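Local atomic coordinates of D7 protein (Anopheles stephensi, PDB entry 3NHI), a protein that binds and sequesters cysteinyl leukotrienes and thromboxane A2 analogues, so that mosquito saliva blunts the host response during blood feeding. Residues D72-Q77 / Q129-T134; Q79-I84 / A139-A144; R176-T181 / D240-L245; P224-V229 / S248-H253. One frame throughout, in Å; residues are numbered along the deposited sequence. Where two conformers were deposited one is given.

Contact 1: residues D72-Q77 / Q129-T134. With EAH ((5S,7E,9E,11Z,14Z)-5-hydroxyicosa-7,9,11,14-tetraenoic acid), chain B.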
# COMPACT_ATOMS: atom_id res chain seq x y z
N ASP A 72 -4.12 -15.20 -16.95
CA ASP A 72 -4.61 -16.28 -16.11
C ASP A 72 -4.76 -15.89 -14.64
O ASP A 72 -5.40 -16.60 -13.86
CB ASP A 72 -3.75 -17.54 -16.25
CG ASP A 72 -3.94 -18.25 -17.59
OD1 ASP A 72 -4.71 -17.80 -18.47
OD2 ASP A 72 -3.28 -19.29 -17.77
N ARG A 73 -4.20 -14.74 -14.27
CA ARG A 73 -4.36 -14.24 -12.91
C ARG A 73 -5.76 -13.70 -12.65
O ARG A 73 -6.20 -13.68 -11.51
CB ARG A 73 -3.32 -13.17 -12.58
CG ARG A 73 -1.90 -13.75 -12.51
CD ARG A 73 -0.88 -12.67 -12.22
NE ARG A 73 0.48 -13.22 -12.18
CZ ARG A 73 1.58 -12.49 -12.03
NH1 ARG A 73 1.51 -11.17 -11.93
NH2 ARG A 73 2.77 -13.07 -11.98
N ILE A 74 -6.46 -13.31 -13.71
CA ILE A 74 -7.80 -12.73 -13.55
C ILE A 74 -8.78 -13.75 -12.97
O ILE A 74 -9.48 -13.45 -12.00
CB ILE A 74 -8.29 -12.04 -14.87
CG1 ILE A 74 -7.75 -10.60 -14.93
CG2 ILE A 74 -9.82 -12.02 -14.97
CD1 ILE A 74 -6.24 -10.49 -14.85
N PRO A 75 -8.82 -14.98 -13.52
CA PRO A 75 -9.69 -15.97 -12.87
C PRO A 75 -9.27 -16.32 -11.44
O PRO A 75 -10.12 -16.64 -10.62
CB PRO A 75 -9.59 -17.19 -13.80
CG PRO A 75 -9.32 -16.57 -15.14
CD PRO A 75 -8.36 -15.45 -14.84
N VAL A 76 -7.97 -16.26 -11.13
CA VAL A 76 -7.51 -16.52 -9.76
C VAL A 76 -8.03 -15.44 -8.81
O VAL A 76 -8.54 -15.74 -7.73
CB VAL A 76 -5.97 -16.63 -9.70
CG1 VAL A 76 -5.49 -16.76 -8.26
CG2 VAL A 76 -5.46 -17.81 -10.53
N GLN A 77 -7.91 -14.18 -9.23
CA GLN A 77 -8.43 -13.06 -8.46
C GLN A 77 -9.93 -13.22 -8.23
O GLN A 77 -10.43 -13.04 -7.12
CB GLN A 77 -8.15 -11.74 -9.18
CG GLN A 77 -8.62 -10.50 -8.41
CD GLN A 77 -7.83 -10.22 -7.13
OE1 GLN A 77 -6.70 -10.67 -6.96
NE2 GLN A 77 -8.43 -9.47 -6.23
N GLN A 129 -15.21 -4.88 -9.38
CA GLN A 129 -15.65 -5.97 -8.50
C GLN A 129 -14.49 -6.88 -8.14
O GLN A 129 -14.26 -7.16 -6.96
CB GLN A 129 -16.78 -6.77 -9.15
CG GLN A 129 -18.10 -6.00 -9.26
CD GLN A 129 -18.61 -5.53 -7.90
OE1 GLN A 129 -18.79 -6.33 -6.99
NE2 GLN A 129 -18.85 -4.23 -7.77
N LEU A 130 -13.71 -7.31 -9.14
CA LEU A 130 -12.64 -8.27 -8.89
C LEU A 130 -11.53 -7.71 -8.02
O LEU A 130 -11.01 -8.41 -7.15
CB LEU A 130 -12.04 -8.80 -10.20
CG LEU A 130 -13.01 -9.51 -11.13
CD1 LEU A 130 -12.23 -10.13 -12.28
CD2 LEU A 130 -13.83 -10.56 -10.39
N TYR A 131 -11.17 -6.45 -8.27
CA TYR A 131 -10.02 -5.83 -7.60
C TYR A 131 -10.40 -4.80 -6.55
O TYR A 131 -9.62 -3.89 -6.24
CB TYR A 131 -9.04 -5.25 -8.64
CG TYR A 131 -8.35 -6.32 -9.47
CD1 TYR A 131 -7.19 -6.95 -9.01
CD2 TYR A 131 -8.87 -6.72 -10.71
CE1 TYR A 131 -6.56 -7.96 -9.77
CE2 TYR A 131 -8.25 -7.72 -11.46
CZ TYR A 131 -7.10 -8.33 -11.00
OH TYR A 131 -6.49 -9.31 -11.74
N HIS A 132 -11.60 -4.94 -5.98
CA HIS A 132 -11.99 -4.19 -4.78
C HIS A 132 -11.90 -2.69 -5.00
O HIS A 132 -11.37 -1.93 -4.17
CB HIS A 132 -11.16 -4.66 -3.57
CG HIS A 132 -10.97 -6.14 -3.54
ND1 HIS A 132 -12.03 -7.03 -3.56
CD2 HIS A 132 -9.84 -6.90 -3.50
CE1 HIS A 132 -11.56 -8.27 -3.55
NE2 HIS A 132 -10.24 -8.21 -3.50
N GLY A 133 -12.43 -2.27 -6.15
CA GLY A 133 -12.39 -0.88 -6.58
C GLY A 133 -13.68 -0.10 -6.41
O GLY A 133 -13.85 0.95 -7.04
N THR A 134 -14.59 -0.60 -5.57
CA THR A 134 -15.75 0.18 -5.14
C THR A 134 -15.78 0.22 -3.62
O THR A 134 -15.37 -0.74 -2.97
CB THR A 134 -17.09 -0.42 -5.64
OG1 THR A 134 -17.37 -1.65 -4.96
CG2 THR A 134 -17.07 -0.63 -7.16
O1 EAH B . -12.57 1.52 0.01
C1 EAH B . -12.33 2.09 -1.08
O2 EAH B . -12.09 3.32 -1.18
C2 EAH B . -12.30 1.24 -2.34
C3 EAH B . -12.34 2.11 -3.60
C4 EAH B . -10.94 2.40 -4.12
C5 EAH B . -11.00 3.29 -5.34
O3 EAH B . -11.48 2.58 -6.37
C6 EAH B . -9.62 3.83 -5.68
C7 EAH B . -9.62 4.60 -6.99
C8 EAH B . -8.91 3.80 -8.07
C9 EAH B . -9.12 4.44 -9.36
C10 EAH B . -8.66 3.67 -10.35
C11 EAH B . -8.89 4.36 -11.62
C12 EAH B . -8.62 3.82 -12.81
C13 EAH B . -8.02 2.44 -12.99
C14 EAH B . -6.52 2.60 -13.12
C15 EAH B . -5.77 1.93 -13.99
C16 EAH B . -6.32 0.91 -14.96
C17 EAH B . -6.05 -0.48 -14.42
C18 EAH B . -7.27 -1.00 -13.65
C19 EAH B . -7.19 -2.51 -13.49
C20 EAH B . -8.34 -3.01 -12.65
O HOH W 1 -12.21 -10.91 -6.69
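Gln77 and Leu130 bring the two backbones closest, with their CA atoms 6.4 Å apart. Residues 73-77 belong to helix 73-85. Helix 109-130 ends at Leu130, and Tyr131 is the first residue to leave helical backbone angles. The chain then runs as a loop to Thr134, the N-cap of helix 135-144.

Gln77 has the largest area buried here. Its CG is anti to the backbone N (chi1 -178°), and the chain bends at chi2. CG sits over one face of the Tyr131 ring, offset toward the rim, 3.8 Å from the ring centroid in a CH-pi contact. The Gln77 amide stacks on the same ring, with the two planes 12° apart. Its NE2 donates to Leu130 O at 2.9 Å. That bond is nearly straight (167° at the hydrogen), and the acceptor lies in the Gln77 amide plane. A water also donates to Leu130 O and to Gln77 O. Gln77 OE1 accepts from Leu6 N, and His132 NE2 is hydrogen-bonded to Leu6 O. Ile74 crosses Tyr131 at about a right angle, with its CD1 3.3 Å from Tyr131 OH. Ile74 CG2 also meets Leu130 CD1 at 4.1 Å.

Beyond the helix end, Gly133 O accepts a hydrogen bond from O3 of the bound hydroxy acid at 3.0 Å. Gly133 belongs to the leukotriene C4 site, and His132 and Thr134 also line the pocket. The carbonyl of the last helical residue is thus gripped by an amide N-H and a water. This buried polar network probably helps to hold the helix end just before the loop that receives the ligand hydroxyl.

Contact 2: residues Q79-I84 / A139-A144; sequences QAYKTI and AKIYAA
Ile84, Ile141 and Tyr81 carry this apolar contact, and Lys140 and Ala144 add to it. Ile84 has the most surface buried. Its CG2 is anti to the backbone N and rests on CB of Lys140 at 3.6 Å. The same methyl meets Ile141 CD1 at 3.8 Å. The other branch of Ile84 ends at CD1, which touches CB of Ala144 at 3.6 Å. The two branches of one isoleucine therefore span more than one turn of helix 135-144, from Lys140 to Ala144.

Ile141 answers with its CD1 alone. Its chi1 of -55° sets CG1 anti to the carbonyl carbon, and CD1 projects from there between Ile84 and Tyr81. It crosses both side chains at about a right angle. Its approach to Tyr81 is oblique to the ring, with CD1 of Ile141 3.9 Å from CD1 of Tyr81. The Tyr81 ring also packs edge-to-face with His132. Ile141 reaches Ala8 of helix 8-22 as well.

The polar link is made through water. One water donates to Ile84 O and accepts from Lys140 NZ, 2.9 Å from each. The extended Lys140 chain slides past Ile84 in the opposite direction to reach it.

The short axes of 79-84 and 139-144 approach to 10.4 Å and lie 95° apart, almost perpendicular. Helix 73-85 is kinked here, where the N atoms of Thr83 and Ile84 lack a bond to the turn before; Ile84 N bonds to Tyr81 O instead. Such steep helix-on-helix packing, with branched side chains meeting at the crossing, fits the all-helical odorant-binding protein fold.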
# COMPACT_ATOMS: atom_id res chain seq x y z
N GLN A 79 -11.75 -16.09 -8.37
CA GLN A 79 -12.09 -17.27 -7.56
C GLN A 79 -11.91 -17.02 -6.07
O GLN A 79 -12.67 -17.55 -5.26
CB GLN A 79 -11.25 -18.47 -7.98
CG GLN A 79 -11.63 -19.04 -9.33
CD GLN A 79 -12.94 -19.78 -9.31
OE1 GLN A 79 -13.32 -20.38 -8.30
NE2 GLN A 79 -13.65 -19.76 -10.44
N ALA A 80 -10.93 -16.21 -5.71
CA ALA A 80 -10.62 -15.98 -4.30
C ALA A 80 -11.74 -15.27 -3.52
O ALA A 80 -11.84 -15.42 -2.30
CB ALA A 80 -9.32 -15.20 -4.17
N TYR A 81 -12.59 -14.52 -4.23
CA TYR A 81 -13.62 -13.69 -3.57
C TYR A 81 -14.99 -13.82 -4.23
O TYR A 81 -15.89 -13.03 -3.95
CB TYR A 81 -13.19 -12.21 -3.52
CG TYR A 81 -11.84 -12.02 -2.88
CD1 TYR A 81 -11.69 -12.07 -1.49
CD2 TYR A 81 -10.70 -11.85 -3.66
CE1 TYR A 81 -10.43 -11.92 -0.91
CE2 TYR A 81 -9.45 -11.71 -3.08
CZ TYR A 81 -9.32 -11.75 -1.72
OH TYR A 81 -8.05 -11.61 -1.20
N LYS A 82 -15.16 -14.85 -5.06
CA LYS A 82 -16.38 -15.00 -5.87
C LYS A 82 -17.70 -15.08 -5.07
O LYS A 82 -18.74 -14.63 -5.56
CB LYS A 82 -16.27 -16.18 -6.85
CG LYS A 82 -16.20 -17.54 -6.19
CD LYS A 82 -16.14 -18.68 -7.19
CE LYS A 82 -15.88 -19.99 -6.44
NZ LYS A 82 -15.80 -21.18 -7.34
N THR A 83 -17.64 -15.63 -3.86
CA THR A 83 -18.85 -15.73 -3.05
C THR A 83 -19.29 -14.37 -2.50
O THR A 83 -20.46 -14.19 -2.15
CB THR A 83 -18.73 -16.79 -1.92
OG1 THR A 83 -17.74 -16.38 -0.96
CG2 THR A 83 -18.34 -18.12 -2.51
N ILE A 84 -18.36 -13.42 -2.47
CA ILE A 84 -18.64 -12.07 -1.98
C ILE A 84 -19.01 -11.13 -3.14
O ILE A 84 -19.99 -10.39 -3.06
CB ILE A 84 -17.45 -11.50 -1.16
CG1 ILE A 84 -17.12 -12.42 0.03
CG2 ILE A 84 -17.77 -10.08 -0.67
CD1 ILE A 84 -15.72 -12.26 0.58
N ALA A 139 -16.10 -2.91 1.21
CA ALA A 139 -16.67 -3.04 2.55
C ALA A 139 -17.14 -4.47 2.82
O ALA A 139 -16.97 -4.99 3.92
CB ALA A 139 -17.81 -2.04 2.77
N LYS A 140 -17.68 -5.13 1.79
CA LYS A 140 -18.13 -6.51 1.94
C LYS A 140 -16.94 -7.44 2.19
O LYS A 140 -17.05 -8.40 2.95
CB LYS A 140 -18.90 -7.00 0.71
CG LYS A 140 -20.24 -6.33 0.52
CD LYS A 140 -20.97 -6.88 -0.70
CE LYS A 140 -22.30 -6.16 -0.89
NZ LYS A 140 -23.19 -6.85 -1.87
N ILE A 141 -15.81 -7.17 1.54
CA ILE A 141 -14.60 -7.94 1.75
C ILE A 141 -14.10 -7.80 3.20
O ILE A 141 -13.83 -8.80 3.86
CB ILE A 141 -13.47 -7.55 0.74
CG1 ILE A 141 -13.96 -7.66 -0.72
CG2 ILE A 141 -12.18 -8.35 1.01
CD1 ILE A 141 -14.19 -9.08 -1.24
N TYR A 142 -14.01 -6.56 3.69
CA TYR A 142 -13.56 -6.35 5.08
C TYR A 142 -14.50 -7.03 6.07
O TYR A 142 -14.04 -7.65 7.03
CB TYR A 142 -13.48 -4.86 5.42
CG TYR A 142 -12.43 -4.09 4.66
CD1 TYR A 142 -11.06 -4.33 4.84
CD2 TYR A 142 -12.81 -3.07 3.78
CE1 TYR A 142 -10.11 -3.60 4.14
CE2 TYR A 142 -11.86 -2.33 3.08
CZ TYR A 142 -10.51 -2.60 3.26
OH TYR A 142 -9.57 -1.87 2.57
N ALA A 143 -15.80 -6.94 5.81
CA ALA A 143 -16.79 -7.55 6.70
C ALA A 143 -16.66 -9.07 6.76
O ALA A 143 -16.82 -9.67 7.82
CB ALA A 143 -18.21 -7.14 6.29
N ALA A 144 -16.36 -9.68 5.62
CA ALA A 144 -16.21 -11.14 5.52
C ALA A 144 -14.85 -11.63 6.01
O ALA A 144 -14.71 -12.81 6.36
CB ALA A 144 -16.45 -11.60 4.09
O HOH W 2 -21.60 -8.16 -3.87

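Contact 3: residues R176-T181 / D240-L245. With SO4 (sulfate ion), chain D.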
# COMPACT_ATOMS: atom_id res chain seq x y z
N ARG A 176 1.87 3.50 22.17
CA ARG A 176 3.11 2.96 21.61
C ARG A 176 4.29 3.85 21.95
O ARG A 176 4.22 5.07 21.84
CB ARG A 176 2.97 2.81 20.10
CG ARG A 176 4.22 2.28 19.40
CD ARG A 176 3.96 2.00 17.93
NE ARG A 176 3.60 3.19 17.15
CZ ARG A 176 4.48 4.06 16.66
NH1 ARG A 176 5.78 3.92 16.89
NH2 ARG A 176 4.05 5.10 15.95
N ARG A 177 5.40 3.23 22.35
CA ARG A 177 6.64 3.97 22.56
C ARG A 177 7.79 3.21 21.88
O ARG A 177 7.57 2.17 21.25
CB ARG A 177 6.89 4.24 24.05
CG ARG A 177 5.83 5.14 24.69
CD ARG A 177 6.23 5.66 26.05
NE ARG A 177 7.26 6.70 25.97
CZ ARG A 177 7.70 7.39 27.02
NH1 ARG A 177 7.20 7.18 28.23
NH2 ARG A 177 8.64 8.31 26.85
N TYR A 178 8.99 3.74 22.02
CA TYR A 178 10.14 3.19 21.31
C TYR A 178 11.05 2.36 22.21
O TYR A 178 12.22 2.13 21.88
CB TYR A 178 10.89 4.31 20.57
CG TYR A 178 10.11 4.76 19.36
CD1 TYR A 178 10.32 4.16 18.12
CD2 TYR A 178 9.12 5.74 19.46
CE1 TYR A 178 9.58 4.55 17.00
CE2 TYR A 178 8.37 6.13 18.35
CZ TYR A 178 8.62 5.53 17.12
OH TYR A 178 7.90 5.88 16.00
N LYS A 179 10.50 1.88 23.32
CA LYS A 179 11.26 1.04 24.24
C LYS A 179 11.62 -0.27 23.55
O LYS A 179 10.76 -0.95 22.99
CB LYS A 179 10.43 0.76 25.49
CG LYS A 179 11.14 -0.08 26.55
CD LYS A 179 10.20 -0.50 27.68
CE LYS A 179 9.75 0.69 28.50
NZ LYS A 179 10.84 1.21 29.36
N LEU A 180 12.91 -0.59 23.57
CA LEU A 180 13.40 -1.81 22.92
C LEU A 180 13.57 -2.93 23.95
O LEU A 180 14.46 -2.88 24.79
CB LEU A 180 14.71 -1.53 22.19
CG LEU A 180 14.65 -0.40 21.15
CD1 LEU A 180 16.05 -0.11 20.60
CD2 LEU A 180 13.65 -0.70 20.03
N THR A 181 12.69 -3.92 23.87
CA THR A 181 12.67 -5.02 24.84
C THR A 181 13.21 -6.33 24.29
O THR A 181 13.50 -7.25 25.05
CB THR A 181 11.25 -5.29 25.32
OG1 THR A 181 10.45 -5.65 24.18
CG2 THR A 181 10.66 -4.06 26.01
N ASP A 240 15.53 -6.11 13.75
CA ASP A 240 16.93 -5.69 13.69
C ASP A 240 17.09 -4.30 13.10
O ASP A 240 17.78 -3.45 13.67
CB ASP A 240 17.79 -6.69 12.93
CG ASP A 240 17.74 -8.08 13.54
OD1 ASP A 240 17.80 -8.19 14.79
OD2 ASP A 240 17.65 -9.05 12.77
N TYR A 241 16.41 -4.04 11.97
CA TYR A 241 16.47 -2.73 11.33
C TYR A 241 15.85 -1.64 12.19
O TYR A 241 16.38 -0.55 12.30
CB TYR A 241 15.81 -2.76 9.95
CG TYR A 241 16.51 -3.69 8.98
CD1 TYR A 241 15.86 -4.81 8.47
CD2 TYR A 241 17.83 -3.46 8.61
CE1 TYR A 241 16.51 -5.68 7.61
CE2 TYR A 241 18.49 -4.31 7.73
CZ TYR A 241 17.81 -5.42 7.23
OH TYR A 241 18.45 -6.29 6.37
N TYR A 242 14.73 -1.97 12.82
CA TYR A 242 14.07 -1.08 13.75
C TYR A 242 15.01 -0.66 14.90
O TYR A 242 15.13 0.53 15.19
CB TYR A 242 12.82 -1.78 14.27
CG TYR A 242 12.01 -1.07 15.33
CD1 TYR A 242 11.29 0.09 15.04
CD2 TYR A 242 11.95 -1.58 16.62
CE1 TYR A 242 10.54 0.72 16.02
CE2 TYR A 242 11.19 -0.96 17.60
CZ TYR A 242 10.49 0.19 17.30
OH TYR A 242 9.74 0.82 18.27
N VAL A 243 15.67 -1.64 15.52
CA VAL A 243 16.66 -1.38 16.57
C VAL A 243 17.80 -0.51 16.05
O VAL A 243 18.20 0.46 16.71
CB VAL A 243 17.21 -2.70 17.17
CG1 VAL A 243 18.45 -2.43 18.02
CG2 VAL A 243 16.16 -3.38 18.01
N CYS A 244 18.30 -0.83 14.86
CA CYS A 244 19.38 -0.02 14.30
C CYS A 244 18.98 1.45 14.11
O CYS A 244 19.76 2.34 14.42
CB CYS A 244 19.89 -0.60 12.98
SG CYS A 244 20.80 -2.13 13.26
N LEU A 245 17.77 1.68 13.62
CA LEU A 245 17.29 3.05 13.39
C LEU A 245 17.06 3.77 14.71
O LEU A 245 17.50 4.92 14.88
CB LEU A 245 16.00 3.02 12.56
CG LEU A 245 16.20 2.60 11.10
CD1 LEU A 245 14.89 2.09 10.52
CD2 LEU A 245 16.78 3.72 10.26
S SO4 D . 10.02 7.31 23.25
O1 SO4 D . 11.32 6.65 23.26
O2 SO4 D . 8.97 6.30 23.17
O3 SO4 D . 9.93 8.20 22.10
O4 SO4 D . 9.87 8.08 24.48
O HOH W 3 7.26 1.98 18.39
O HOH W 4 9.17 -0.24 20.68
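Tyr242 reaches from helix 238-246 to the loop residues Tyr178 and Leu180. From CB, CG is set anti to the backbone N (chi1 176°), and the ring is the first part to meet the loop. Along one side of the ring, CD2 and then CE2 approach CD2 of Leu180, with CE2 closest at 3.5 Å. Along the other, CE1 meets CD1 of Tyr178 at 4.0 Å. CZ is near the same Tyr178 atom. At the tip, Tyr242 OH lies 3.4 Å from Tyr178 CD1. The two tyrosine side chains cross at about a right angle.

The hydroxyl of Tyr242 binds two waters, each at 2.7 Å. One of them donates to Arg177 O and accepts from Arg176 NH1. The second lies near the plane of the Tyr242 ring, at its edge, close to Arg177 O and Lys179 O. Next to the ring, Leu180 CD1 packs on Val243 CG2 at 4.2 Å.

On the loop side, Arg176 NH1 donates to Tyr178 OH at 3.0 Å. The bond is nearly straight at 172°, and the hydroxyl lies in the guanidinium plane. Tyr178 OH is also hydrogen-bonded to Asp259, which forms a salt bridge with Arg176 NH2. A sulfate ion, probably from the crystallisation liquor, binds here too. Sulfate O4 accepts from Arg177 NH2 at 2.7 Å, and O2 from Tyr178 N at 2.8 Å.

The loop and the helix thus share apolar ring and methyl contacts, while water alone bridges their polar atoms. Two waters hydrogen-bond the Tyr242 hydroxyl at the tip of an otherwise apolar side chain, which also packs on Ile190 and Phe194 of helix 184-196.

Contact 4: residues P224-V229 / S248-H253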
# COMPACT_ATOMS: atom_id res chain seq x y z
N PRO A 224 21.64 9.73 2.89
CA PRO A 224 22.85 8.91 3.02
C PRO A 224 23.00 8.27 4.39
O PRO A 224 23.54 7.15 4.48
CB PRO A 224 23.99 9.89 2.75
CG PRO A 224 23.37 11.05 2.07
CD PRO A 224 21.94 11.12 2.50
N GLU A 225 22.53 8.94 5.45
CA GLU A 225 22.61 8.41 6.81
C GLU A 225 21.63 7.27 7.02
O GLU A 225 21.95 6.29 7.67
CB GLU A 225 22.36 9.51 7.85
CG GLU A 225 23.31 10.69 7.78
CD GLU A 225 24.77 10.28 7.66
OE1 GLU A 225 25.33 9.80 8.67
OE2 GLU A 225 25.35 10.48 6.57
N VAL A 226 20.43 7.41 6.45
CA VAL A 226 19.42 6.35 6.52
C VAL A 226 19.99 5.09 5.86
O VAL A 226 19.96 4.00 6.43
CB VAL A 226 18.10 6.77 5.85
CG1 VAL A 226 17.11 5.61 5.81
CG2 VAL A 226 17.50 7.98 6.56
N ARG A 227 20.56 5.26 4.66
CA ARG A 227 21.16 4.15 3.94
C ARG A 227 22.29 3.51 4.72
O ARG A 227 22.37 2.29 4.81
CB ARG A 227 21.62 4.60 2.55
CG ARG A 227 20.45 4.91 1.65
CD ARG A 227 20.83 5.27 0.21
NE ARG A 227 19.63 5.73 -0.49
CZ ARG A 227 18.72 4.93 -1.07
NH1 ARG A 227 18.89 3.62 -1.10
NH2 ARG A 227 17.66 5.47 -1.65
N SER A 228 23.15 4.34 5.32
CA SER A 228 24.29 3.88 6.12
C SER A 228 23.85 3.07 7.35
O SER A 228 24.42 2.03 7.67
CB SER A 228 25.15 5.06 6.56
OG SER A 228 26.17 4.66 7.45
N VAL A 229 22.84 3.57 8.06
CA VAL A 229 22.36 2.90 9.26
C VAL A 229 21.76 1.53 8.91
O VAL A 229 22.02 0.54 9.60
CB VAL A 229 21.35 3.79 10.02
CG1 VAL A 229 20.62 3.00 11.09
CG2 VAL A 229 22.07 4.98 10.64
N SER A 248 20.30 4.81 16.61
CA SER A 248 21.22 5.62 15.81
C SER A 248 21.05 7.12 16.05
O SER A 248 20.12 7.55 16.73
CB SER A 248 20.97 5.36 14.32
OG SER A 248 19.78 6.02 13.90
N ARG A 249 21.93 7.91 15.44
CA ARG A 249 21.84 9.37 15.47
C ARG A 249 20.54 9.86 14.79
O ARG A 249 20.13 11.02 14.98
CB ARG A 249 23.07 9.98 14.80
CG ARG A 249 23.69 11.17 15.52
CD ARG A 249 24.93 10.77 16.32
NE ARG A 249 26.10 10.56 15.46
CZ ARG A 249 26.63 9.37 15.17
NH1 ARG A 249 26.11 8.25 15.67
NH2 ARG A 249 27.70 9.30 14.38
N LEU A 250 19.89 8.99 14.02
CA LEU A 250 18.61 9.30 13.36
C LEU A 250 17.39 9.17 14.27
O LEU A 250 16.28 9.47 13.83
CB LEU A 250 18.38 8.38 12.15
CG LEU A 250 19.36 8.45 10.99
CD1 LEU A 250 19.16 7.27 10.06
CD2 LEU A 250 19.19 9.76 10.23
N LYS A 251 17.60 8.72 15.50
CA LYS A 251 16.52 8.36 16.43
C LYS A 251 15.25 9.20 16.32
O LYS A 251 14.17 8.67 16.02
CB LYS A 251 17.02 8.41 17.88
CG LYS A 251 15.95 8.13 18.95
CD LYS A 251 16.29 8.78 20.30
CE LYS A 251 15.86 10.26 20.39
NZ LYS A 251 14.37 10.49 20.33
N GLN A 252 15.35 10.50 16.58
CA GLN A 252 14.16 11.34 16.62
C GLN A 252 13.53 11.48 15.24
O GLN A 252 12.30 11.48 15.12
CB GLN A 252 14.46 12.73 17.19
CG GLN A 252 13.19 13.56 17.45
CD GLN A 252 12.20 12.86 18.38
OE1 GLN A 252 12.54 12.49 19.51
NE2 GLN A 252 10.98 12.66 17.90
N HIS A 253 14.35 11.59 14.21
CA HIS A 253 13.83 11.68 12.86
C HIS A 253 13.12 10.41 12.44
O HIS A 253 12.07 10.46 11.79
CB HIS A 253 14.94 12.04 11.88
CG HIS A 253 15.65 13.30 12.25
ND1 HIS A 253 15.02 14.52 12.25
CD2 HIS A 253 16.93 13.53 12.64
CE1 HIS A 253 15.89 15.45 12.63
NE2 HIS A 253 17.04 14.87 12.88
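Leu250 touches residues 225-229 with both methyls of its branched end and makes most of the contact. Its CD1 lies 3.7 Å from Val226 CA and 3.7 Å from Val229 CG2. The same methyl is 3.9 Å from Val226 CG2. The other methyl, CD2, faces Glu225 CB at 4.0 Å. Leu250 crosses Val226 at about a right angle, but it slides past Val229 in the opposite direction. Its CD1 therefore sits against one turn of helix 223-231, touching side chains spaced three residues apart.

Ser248 adds the second point of touch. Its CB rests on Val229 CG2 at 3.9 Å, so Val229 CG2 touches both Ser248 and Leu250. Val229 CG1 also lies near Ser248 CB.

The next shell sets the position of Leu250. Ser248 OG lies between the backbone N and the carbonyl carbon (chi1 76°), where it accepts from Leu250 N at 3.0 Å. The bond is bent, at 142°, and acts as a cap before helix 251-266. Leu245 O is also hydrogen-bonded to this hydroxyl. Ser248 to Lys251 form a type I beta turn, closed by Lys251 N to Ser248 O.

Further out, Leu250 also touches Leu222. Val226 packs on Val211 and Phe214 of helix 207-216. Val229 leans on Cys244 and Leu245 of helix 238-246. Helix 223-231 is thus wedged among helix 207-216, helix 238-246 and the turn that opens helix 251-266.

The four contacts form two pairs far apart in the fold. Contacts 1 and 2 share helix 73-85, and their centres are 11 Å apart. They touch through His132, whose ND1 lies 3.5 Å from Ile141 CG1. Contact 1 reaches the bound hydroxy acid directly; in contact 2, the side chain of Ile141 is about 9 Å from the bound EAH, the same hydroxy acid. Contacts 3 and 4 have centres 13 Å apart. They meet where Cys244 O is 3.5 Å from Val229 CG1, and both lie away from the annotated sites. Contacts 1 and 4 fall on opposite sides of the chain's centre, with contact centres 40 Å apart.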